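Local coordinates for multi-copper Oxidase CueO (Ochrobactrum, PDB 6EVG), which oxidises lignin model compounds and lignosulfonate as a laccase-like multi-copper oxidase, probably passing the electrons on to dioxygen, at residues Asn232-Leu237 with Gly288-Gly293; Asp283-Gly288 with Gly293-Leu298; Phe436-Ala441 with Ala502-Val507. All coordinates share one frame; numbering follows the deposited sequence.

Overall arrangement
Contacts 1 and 2 work on the same beta-sheet. Strand 282-287 pairs with 233-237 on one flank and with 295-303 on the other. Contact 1 is polar and partly buried: side chains at and just before the start of strand 233-237 grip the loop that joins the two strands of contact 2. Contact 2 is a hairpin, also partly buried, and rests on backbone bonds and leucine packing. Their centres are about 6 Å apart, and they share Gly288 and Gly293. Contact 3 lies apart, its centre about 30 Å from that of contact 1 and about 34 Å from that of contact 2. It is wholly buried, packs largely through one phenylalanine ring, and belongs to the C-terminal copper-binding region.

Contact 1 of 3, residues Asn232-Leu237 with Gly288-Gly293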
loop_
_atom_site.group_PDB
_atom_site.type_symbol
_atom_site.label_atom_id
_atom_site.label_comp_id
_atom_site.label_asym_id
_atom_site.label_seq_id
_atom_site.Cartn_x
_atom_site.Cartn_y
_atom_site.Cartn_z
ATOM N N ASN A 232 1.130 -2.504 -11.546
ATOM C CA ASN A 232 2.442 -2.520 -10.916
ATOM C C ASN A 232 3.281 -1.410 -11.534
ATOM O O ASN A 232 3.249 -1.179 -12.760
ATOM C CB ASN A 232 3.148 -3.834 -11.119
ATOM C CG ASN A 232 2.379 -4.991 -10.536
ATOM O OD1 ASN A 232 1.942 -4.932 -9.389
ATOM N ND2 ASN A 232 2.206 -6.064 -11.322
ATOM N N PHE A 233 4.034 -0.685 -10.693
ATOM C CA PHE A 233 4.956 0.315 -11.173
ATOM C C PHE A 233 6.358 -0.243 -11.124
ATOM O O PHE A 233 6.703 -1.020 -10.240
ATOM C CB PHE A 233 4.843 1.615 -10.348
ATOM C CG PHE A 233 3.536 2.308 -10.542
ATOM C CD1 PHE A 233 3.291 3.131 -11.598
ATOM C CD2 PHE A 233 2.479 2.093 -9.635
ATOM C CE1 PHE A 233 2.078 3.760 -11.792
ATOM C CE2 PHE A 233 1.243 2.671 -9.852
ATOM C CZ PHE A 233 1.040 3.512 -10.905
ATOM N N HIS A 234 7.209 0.181 -12.092
ATOM C CA HIS A 234 8.583 -0.294 -12.169
ATOM C C HIS A 234 9.387 0.992 -12.447
ATOM O O HIS A 234 9.546 1.364 -13.624
ATOM C CB HIS A 234 8.749 -1.341 -13.277
ATOM C CG HIS A 234 7.793 -2.479 -13.206
ATOM N ND1 HIS A 234 7.951 -3.552 -12.345
ATOM C CD2 HIS A 234 6.655 -2.695 -13.899
ATOM C CE1 HIS A 234 6.924 -4.387 -12.525
ATOM N NE2 HIS A 234 6.133 -3.891 -13.473
ATOM N N VAL A 235 9.817 1.664 -11.389
ATOM C CA VAL A 235 10.193 3.063 -11.497
ATOM C C VAL A 235 11.684 3.281 -11.567
ATOM O O VAL A 235 12.455 2.641 -10.844
ATOM C CB VAL A 235 9.571 3.943 -10.378
ATOM C CG1 VAL A 235 8.065 3.817 -10.344
ATOM C CG2 VAL A 235 10.147 3.676 -9.048
ATOM N N ARG A 236 12.083 4.220 -12.402
ATOM C CA ARG A 236 13.474 4.688 -12.459
ATOM C C ARG A 236 13.444 6.196 -12.594
ATOM O O ARG A 236 12.432 6.782 -12.981
ATOM C CB ARG A 236 14.272 4.059 -13.645
ATOM C CG ARG A 236 13.776 4.505 -15.007
ATOM C CD ARG A 236 14.816 4.252 -16.080
ATOM N NE ARG A 236 14.343 4.577 -17.396
ATOM C CZ ARG A 236 15.084 4.973 -18.405
ATOM N NH1 ARG A 236 16.360 5.260 -18.247
ATOM N NH2 ARG A 236 14.496 5.221 -19.571
ATOM N N LEU A 237 14.634 6.803 -12.428
ATOM C CA LEU A 237 14.825 8.171 -12.887
ATOM C C LEU A 237 15.398 8.167 -14.304
ATOM O O LEU A 237 16.025 7.199 -14.739
ATOM C CB LEU A 237 15.764 8.936 -11.927
ATOM C CG LEU A 237 15.085 9.283 -10.581
ATOM C CD1 LEU A 237 15.896 9.735 -9.419
ATOM C CD2 LEU A 237 13.882 10.170 -10.683
ATOM N N GLY A 288 5.446 0.636 -18.702
ATOM C CA GLY A 288 4.008 0.718 -18.872
ATOM C C GLY A 288 3.300 -0.583 -18.677
ATOM O O GLY A 288 2.050 -0.594 -18.717
ATOM N N ASP A 289 4.040 -1.676 -18.540
ATOM C CA ASP A 289 3.424 -3.010 -18.309
ATOM C C ASP A 289 4.428 -3.851 -17.533
ATOM O O ASP A 289 5.428 -3.308 -17.062
ATOM C CB ASP A 289 2.993 -3.610 -19.630
ATOM C CG ASP A 289 4.158 -3.812 -20.569
ATOM O OD1 ASP A 289 5.256 -4.131 -20.086
ATOM O OD2 ASP A 289 3.998 -3.655 -21.803
ATOM N N ASP A 290 4.126 -5.133 -17.350
ATOM C CA ASP A 290 4.958 -6.043 -16.578
ATOM C C ASP A 290 5.955 -6.829 -17.451
ATOM O O ASP A 290 6.600 -7.765 -16.952
ATOM C CB ASP A 290 4.078 -6.993 -15.761
ATOM C CG ASP A 290 3.344 -6.270 -14.652
ATOM O OD1 ASP A 290 3.834 -5.315 -14.112
ATOM O OD2 ASP A 290 2.223 -6.661 -14.315
ATOM N N SER A 291 6.079 -6.420 -18.721
ATOM C CA SER A 291 6.970 -7.056 -19.676
ATOM C C SER A 291 7.978 -6.071 -20.264
ATOM O O SER A 291 8.480 -6.288 -21.370
ATOM C CB SER A 291 6.127 -7.690 -20.813
ATOM O OG SER A 291 5.244 -8.679 -20.254
ATOM N N GLY A 292 8.334 -5.015 -19.534
ATOM C CA GLY A 292 9.393 -4.112 -20.008
ATOM C C GLY A 292 8.950 -3.191 -21.107
ATOM O O GLY A 292 9.793 -2.673 -21.821
ATOM N N GLY A 293 7.657 -2.942 -21.201
ATOM C CA GLY A 293 7.120 -1.998 -22.188
ATOM C C GLY A 293 7.644 -0.576 -21.979
ATOM O O GLY A 293 8.091 -0.209 -20.869
HETATM O O HOH W 1 2.705 -3.003 -14.860
#
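His234 and Asn232 hold Asp290 in a polar side-chain contact, where the start of strand 233-237 meets the loop between strands 282-287 and 295-303. The main bond runs from His234 NE2 to Asp290 OD1, at 2.8 Å. It is nearly straight, with an angle of 167° at the hydrogen. The acceptor lies in the plane of the imidazole and uses its anti lone pair, away from OD2. Ring and carboxylate stand almost perpendicular, 88° apart. Asn232 comes from another direction. Asn232 ND2 gives a bond to Asp290 OD2 of 3.1 Å, met on the syn side but tilted out of the carboxylate plane. A weak bond from ND2 to Asp290 OD1 adds to it. The side chain of Asp290 leaves beside its own backbone N (chi1 -69°), and this brings the carboxylate within reach of His234 and Asn232. The strand belongs to a sheet of the middle cupredoxin-type domain, of the three usual in laccases, and strand 282-287 lies next to it. His234 ND1 is bonded to Thr263 OG1, so both ring nitrogens are engaged and the rotation of the ring is fixed. A phenylalanine in place of His234 would probably leave Asp290 OD1 without its nearly straight N-H donor and Thr263 OG1 without its mate. A water lies 2.8 Å from Asn232 O and 2.7 Å from Asp290 OD1, between strand and loop. Next to Asp290, Asp289 shapes the loop from within. Asp289 OD1 accepts from Ser291 N at 2.8 Å in an Asx turn, and Gly293 N reaches the same oxygen from the opposite face of the carboxylate.

Contact 2 of 3, residues Asp283-Gly288 with Gly293-Leu298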
loop_
_atom_site.group_PDB
_atom_site.type_symbol
_atom_site.label_atom_id
_atom_site.label_comp_id
_atom_site.label_asym_id
_atom_site.label_seq_id
_atom_site.Cartn_x
_atom_site.Cartn_y
_atom_site.Cartn_z
ATOM N N ASP A 283 13.300 13.083 -14.600
ATOM C CA ASP A 283 11.912 12.574 -14.592
ATOM C C ASP A 283 11.835 11.207 -13.936
ATOM O O ASP A 283 12.697 10.366 -14.126
ATOM C CB ASP A 283 11.387 12.482 -16.030
ATOM C CG ASP A 283 11.290 13.849 -16.694
ATOM O OD1 ASP A 283 10.943 14.820 -16.055
ATOM O OD2 ASP A 283 11.604 13.937 -17.899
ATOM N N LEU A 284 10.761 10.981 -13.187
ATOM C CA LEU A 284 10.414 9.637 -12.694
ATOM C C LEU A 284 9.567 8.967 -13.742
ATOM O O LEU A 284 8.574 9.539 -14.209
ATOM C CB LEU A 284 9.639 9.757 -11.369
ATOM C CG LEU A 284 9.404 8.460 -10.625
ATOM C CD1 LEU A 284 10.678 7.889 -10.017
ATOM C CD2 LEU A 284 8.354 8.659 -9.512
ATOM N N LEU A 285 10.001 7.771 -14.144
ATOM C CA LEU A 285 9.414 6.983 -15.206
ATOM C C LEU A 285 8.995 5.620 -14.699
ATOM O O LEU A 285 9.574 5.129 -13.713
ATOM C CB LEU A 285 10.418 6.723 -16.350
ATOM C CG LEU A 285 11.098 8.009 -16.903
ATOM C CD1 LEU A 285 12.114 7.588 -17.982
ATOM C CD2 LEU A 285 10.113 8.945 -17.521
ATOM N N THR A 286 8.023 4.975 -15.352
ATOM C CA THR A 286 7.710 3.577 -15.073
ATOM C C THR A 286 7.580 2.787 -16.367
ATOM O O THR A 286 6.991 3.276 -17.334
ATOM C CB THR A 286 6.362 3.423 -14.294
ATOM O OG1 THR A 286 6.134 2.021 -14.013
ATOM C CG2 THR A 286 5.175 4.078 -14.962
ATOM N N TYR A 287 7.983 1.522 -16.341
ATOM C CA TYR A 287 7.561 0.658 -17.452
ATOM C C TYR A 287 6.022 0.669 -17.491
ATOM O O TYR A 287 5.340 0.688 -16.458
ATOM C CB TYR A 287 8.008 -0.784 -17.287
ATOM C CG TYR A 287 9.492 -1.064 -17.484
ATOM C CD1 TYR A 287 10.214 -0.525 -18.528
ATOM C CD2 TYR A 287 10.112 -1.988 -16.708
ATOM C CE1 TYR A 287 11.517 -0.849 -18.756
ATOM C CE2 TYR A 287 11.461 -2.361 -16.914
ATOM C CZ TYR A 287 12.149 -1.757 -17.954
ATOM O OH TYR A 287 13.463 -2.104 -18.167
ATOM N N GLY A 288 5.446 0.636 -18.702
ATOM C CA GLY A 288 4.008 0.718 -18.872
ATOM C C GLY A 288 3.300 -0.583 -18.677
ATOM O O GLY A 288 2.050 -0.594 -18.717
ATOM N N GLY A 293 7.657 -2.942 -21.201
ATOM C CA GLY A 293 7.120 -1.998 -22.188
ATOM C C GLY A 293 7.644 -0.576 -21.979
ATOM O O GLY A 293 8.091 -0.209 -20.869
ATOM N N ASP A 294 7.460 0.258 -22.999
ATOM C CA ASP A 294 8.037 1.598 -23.056
ATOM C C ASP A 294 7.765 2.308 -21.732
ATOM O O ASP A 294 6.678 2.256 -21.155
ATOM C CB ASP A 294 7.371 2.427 -24.169
ATOM C CG ASP A 294 7.597 1.925 -25.548
ATOM O OD1 ASP A 294 8.668 2.136 -26.121
ATOM O OD2 ASP A 294 6.619 1.482 -26.137
ATOM N N ASP A 295 8.764 3.045 -21.285
ATOM C CA ASP A 295 8.587 3.906 -20.103
ATOM C C ASP A 295 7.555 4.990 -20.356
ATOM O O ASP A 295 7.519 5.640 -21.412
ATOM C CB ASP A 295 9.931 4.528 -19.700
ATOM C CG ASP A 295 10.756 3.666 -18.778
ATOM O OD1 ASP A 295 10.182 3.089 -17.857
ATOM O OD2 ASP A 295 12.051 3.675 -18.892
ATOM N N LEU A 296 6.762 5.225 -19.316
ATOM C CA LEU A 296 5.766 6.283 -19.239
ATOM C C LEU A 296 6.203 7.299 -18.170
ATOM O O LEU A 296 6.762 6.924 -17.139
ATOM C CB LEU A 296 4.402 5.701 -18.856
ATOM C CG LEU A 296 3.842 4.627 -19.772
ATOM C CD1 LEU A 296 2.541 4.078 -19.207
ATOM C CD2 LEU A 296 3.659 5.141 -21.169
ATOM N N HIS A 297 5.892 8.564 -18.421
ATOM C CA HIS A 297 6.216 9.643 -17.495
ATOM C C HIS A 297 5.279 9.605 -16.262
ATOM O O HIS A 297 4.047 9.535 -16.408
ATOM C CB HIS A 297 6.032 10.974 -18.200
ATOM C CG HIS A 297 6.445 12.150 -17.394
ATOM N ND1 HIS A 297 7.753 12.538 -17.248
ATOM C CD2 HIS A 297 5.697 13.032 -16.688
ATOM C CE1 HIS A 297 7.776 13.619 -16.470
ATOM N NE2 HIS A 297 6.547 13.945 -16.131
ATOM N N LEU A 298 5.877 9.685 -15.078
ATOM C CA LEU A 298 5.138 9.906 -13.841
ATOM C C LEU A 298 5.162 11.350 -13.377
ATOM O O LEU A 298 4.134 11.944 -13.105
ATOM C CB LEU A 298 5.632 8.984 -12.722
ATOM C CG LEU A 298 5.156 7.520 -12.853
ATOM C CD1 LEU A 298 5.995 6.611 -11.990
ATOM C CD2 LEU A 298 3.694 7.426 -12.377
HETATM O O HOH W 2 9.530 11.922 -19.365
#
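Thr286 and Leu296 face each other as the hydrogen-bonded pair of a beta hairpin, formed by strands 282-287 and 295-303 in the middle cupredoxin-type domain. Thr286 N donates to Leu296 O at 2.9 Å, and Leu296 N returns a bond to Thr286 O. A further backbone bond runs from Leu298 N to Leu284 O. Toward the turn the pairing fades, and Gly288 N makes only a weak bond to Asp294 O. The strand segments run antiparallel with a marked twist, 141° between their directions.

Leu298 carries much of the apolar packing. Leu298 CB sits 3.3 Å from Leu284 O. Its CG, turned anti to the carbonyl carbon (chi1 -76°), reaches Thr286 CG2. At the tip, Leu298 CD1 rests 4.0 Å from Thr286 CB and equally close to Leu284 CD2. Leu203 of strand 202-205 touches Thr286, Leu296 and Leu298, which places this face against the opposing sheet. Leu296 CD1 also lies 3.7 Å from Gly288 CA.

Leu285 and His297 lie on the other face, with Leu285 CB beside Asp295 CG. Tyr287 and Asp295 form a non-hydrogen-bonded pair whose side chains diverge. The Asp295 carboxylate has salt bridges to Arg236, which ties the hairpin to strand 233-237, and to Arg261, which also makes a cation-pi contact with Tyr287. The ring of Tyr287 lies nearly parallel to that carboxylate, while Tyr287 CD1 passes 3.2 Å from Gly293 O.

At the far end Asp283 has a salt bridge to Arg300. Asp283 OD1 meets the edge of the His297 ring at CE1. A water bridges Asp283 OD2 and His297 ND1, lying 2.8 Å from ND1.

Contact 3 of 3, residues Phe436-Ala441 with Ala502-Val507; sequences FHIHGA and AQFVTV. With EDO (1,2-ethanediol), chain C.
His439 ND1 donates to O1 of a bound ethanediol at 2.8 Å, while the backbone O of His439 meets the edge of the Phe504 ring. O1 of the diol, which probably comes from the crystallisation liquor, lies at the edge of the imidazole, near its plane. The diol is also bonded to Asp102 and Gly103. His439 O is 3.3 Å from Phe504 CE2 and sits near the ring plane, so the ring offers its C-H edge to the carbonyl. Phe504 CG stands between its backbone N and carbonyl carbon (chi1 77°), and this aims the ring at the turn after strand 434-438. Ile438 comes across at about a right angle, with CG1 3.8 Å from Phe504 CE2. Ala441 CB adds a looser touch, 4.4 Å from Phe504 CZ.

His437 and His439 form the His-Xaa-His pattern that in laccases usually serves the trinuclear copper cluster. Here His439 NE2 is bonded to His489 NE2, and its ring stacks on His91. In the sheet, strand 486-490 lies between strands 434-438 and 501-506; Phe504 also touches Val415 of strand 415-417, and Ile438 packs on Trp425 of strand 422-428 in the facing sheet.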
loop_
_atom_site.group_PDB
_atom_site.type_symbol
_atom_site.label_atom_id
_atom_site.label_comp_id
_atom_site.label_asym_id
_atom_site.label_seq_id
_atom_site.Cartn_x
_atom_site.Cartn_y
_atom_site.Cartn_z
ATOM N N PHE A 436 0.351 -10.212 -2.702
ATOM C CA PHE A 436 -0.154 -10.781 -1.461
ATOM C C PHE A 436 -0.141 -9.741 -0.354
ATOM O O PHE A 436 0.896 -9.137 -0.126
ATOM C CB PHE A 436 0.765 -11.932 -1.060
ATOM C CG PHE A 436 0.463 -12.542 0.275
ATOM C CD1 PHE A 436 -0.567 -13.465 0.401
ATOM C CD2 PHE A 436 1.197 -12.263 1.396
ATOM C CE1 PHE A 436 -0.807 -14.054 1.637
ATOM C CE2 PHE A 436 0.961 -12.827 2.602
ATOM C CZ PHE A 436 -0.095 -13.733 2.736
ATOM N N HIS A 437 -1.240 -9.622 0.407
ATOM C CA HIS A 437 -1.245 -8.810 1.620
ATOM C C HIS A 437 -1.907 -9.591 2.738
ATOM O O HIS A 437 -2.952 -10.222 2.539
ATOM C CB HIS A 437 -1.984 -7.452 1.401
ATOM C CG HIS A 437 -2.191 -6.627 2.651
ATOM N ND1 HIS A 437 -1.142 -6.329 3.520
ATOM C CD2 HIS A 437 -3.286 -6.009 3.159
ATOM C CE1 HIS A 437 -1.638 -5.588 4.529
ATOM N NE2 HIS A 437 -2.914 -5.367 4.320
ATOM N N ILE A 438 -1.259 -9.569 3.906
ATOM C CA ILE A 438 -1.844 -10.131 5.133
ATOM C C ILE A 438 -2.090 -9.009 6.128
ATOM O O ILE A 438 -1.220 -8.175 6.386
ATOM C CB ILE A 438 -0.968 -11.264 5.691
ATOM C CG1 ILE A 438 -1.685 -11.955 6.863
ATOM C CG2 ILE A 438 0.427 -10.837 6.071
ATOM C CD1 ILE A 438 -1.147 -13.364 7.168
ATOM N N HIS A 439 -3.294 -8.989 6.685
ATOM C CA HIS A 439 -3.661 -8.098 7.779
ATOM C C HIS A 439 -3.249 -8.719 9.121
ATOM O O HIS A 439 -3.452 -9.914 9.312
ATOM C CB HIS A 439 -5.156 -7.839 7.843
ATOM C CG HIS A 439 -5.788 -7.319 6.607
ATOM N ND1 HIS A 439 -6.925 -6.543 6.672
ATOM C CD2 HIS A 439 -5.485 -7.407 5.296
ATOM C CE1 HIS A 439 -7.295 -6.225 5.448
ATOM N NE2 HIS A 439 -6.428 -6.735 4.588
ATOM N N GLY A 440 -2.749 -7.894 10.036
ATOM C CA GLY A 440 -2.555 -8.401 11.393
ATOM C C GLY A 440 -1.382 -9.303 11.643
ATOM O O GLY A 440 -1.273 -9.896 12.703
ATOM N N ALA A 441 -0.457 -9.376 10.676
ATOM C CA ALA A 441 0.738 -10.166 10.780
ATOM C C ALA A 441 1.820 -9.504 9.904
ATOM O O ALA A 441 1.511 -8.589 9.115
ATOM C CB ALA A 441 0.495 -11.583 10.360
ATOM N N ALA A 502 -9.274 -14.549 2.054
ATOM C CA ALA A 502 -9.489 -15.566 3.087
ATOM C C ALA A 502 -9.298 -14.914 4.443
ATOM O O ALA A 502 -8.853 -13.770 4.563
ATOM C CB ALA A 502 -8.486 -16.711 2.874
ATOM N N GLN A 503 -9.676 -15.641 5.495
ATOM C CA GLN A 503 -9.732 -15.113 6.852
ATOM C C GLN A 503 -9.017 -16.004 7.848
ATOM O O GLN A 503 -9.024 -17.255 7.699
ATOM C CB GLN A 503 -11.284 -15.093 7.334
ATOM C CG GLN A 503 -12.129 -14.332 6.434
ATOM C CD GLN A 503 -13.422 -13.974 7.051
ATOM O OE1 GLN A 503 -13.690 -12.787 7.128
ATOM N NE2 GLN A 503 -14.301 -14.978 7.338
ATOM N N PHE A 504 -8.412 -15.405 8.866
ATOM C CA PHE A 504 -7.772 -16.140 9.946
ATOM C C PHE A 504 -8.156 -15.619 11.296
ATOM O O PHE A 504 -8.498 -14.429 11.467
ATOM C CB PHE A 504 -6.256 -16.282 9.798
ATOM C CG PHE A 504 -5.419 -15.037 10.132
ATOM C CD1 PHE A 504 -4.906 -14.871 11.411
ATOM C CD2 PHE A 504 -5.045 -14.126 9.170
ATOM C CE1 PHE A 504 -4.067 -13.797 11.714
ATOM C CE2 PHE A 504 -4.192 -13.111 9.454
ATOM C CZ PHE A 504 -3.704 -12.915 10.721
ATOM N N VAL A 505 -8.085 -16.508 12.274
ATOM C CA VAL A 505 -8.154 -16.158 13.668
ATOM C C VAL A 505 -6.880 -16.666 14.365
ATOM O O VAL A 505 -6.200 -17.563 13.820
ATOM C CB VAL A 505 -9.398 -16.717 14.383
ATOM C CG1 VAL A 505 -10.635 -16.126 13.788
ATOM C CG2 VAL A 505 -9.448 -18.227 14.412
ATOM N N THR A 506 -6.593 -16.115 15.530
ATOM C CA THR A 506 -5.497 -16.639 16.375
ATOM C C THR A 506 -6.072 -17.513 17.432
ATOM O O THR A 506 -7.162 -17.255 17.946
ATOM C CB THR A 506 -4.588 -15.513 16.885
ATOM O OG1 THR A 506 -5.337 -14.519 17.591
ATOM C CG2 THR A 506 -3.859 -14.845 15.732
ATOM N N VAL A 507 -5.318 -18.559 17.804
ATOM C CA VAL A 507 -5.691 -19.534 18.818
ATOM C C VAL A 507 -4.532 -19.682 19.787
ATOM O O VAL A 507 -3.412 -19.278 19.658
ATOM C CB VAL A 507 -6.162 -20.867 18.157
ATOM C CG1 VAL A 507 -7.373 -20.675 17.226
ATOM C CG2 VAL A 507 -5.052 -21.531 17.342
HETATM C C1 EDO C . -9.094 -6.387 9.718
HETATM O O1 EDO C . -7.719 -6.328 9.319
HETATM C C2 EDO C . -10.078 -6.677 8.658
HETATM O O2 EDO C . -9.854 -5.859 7.499
#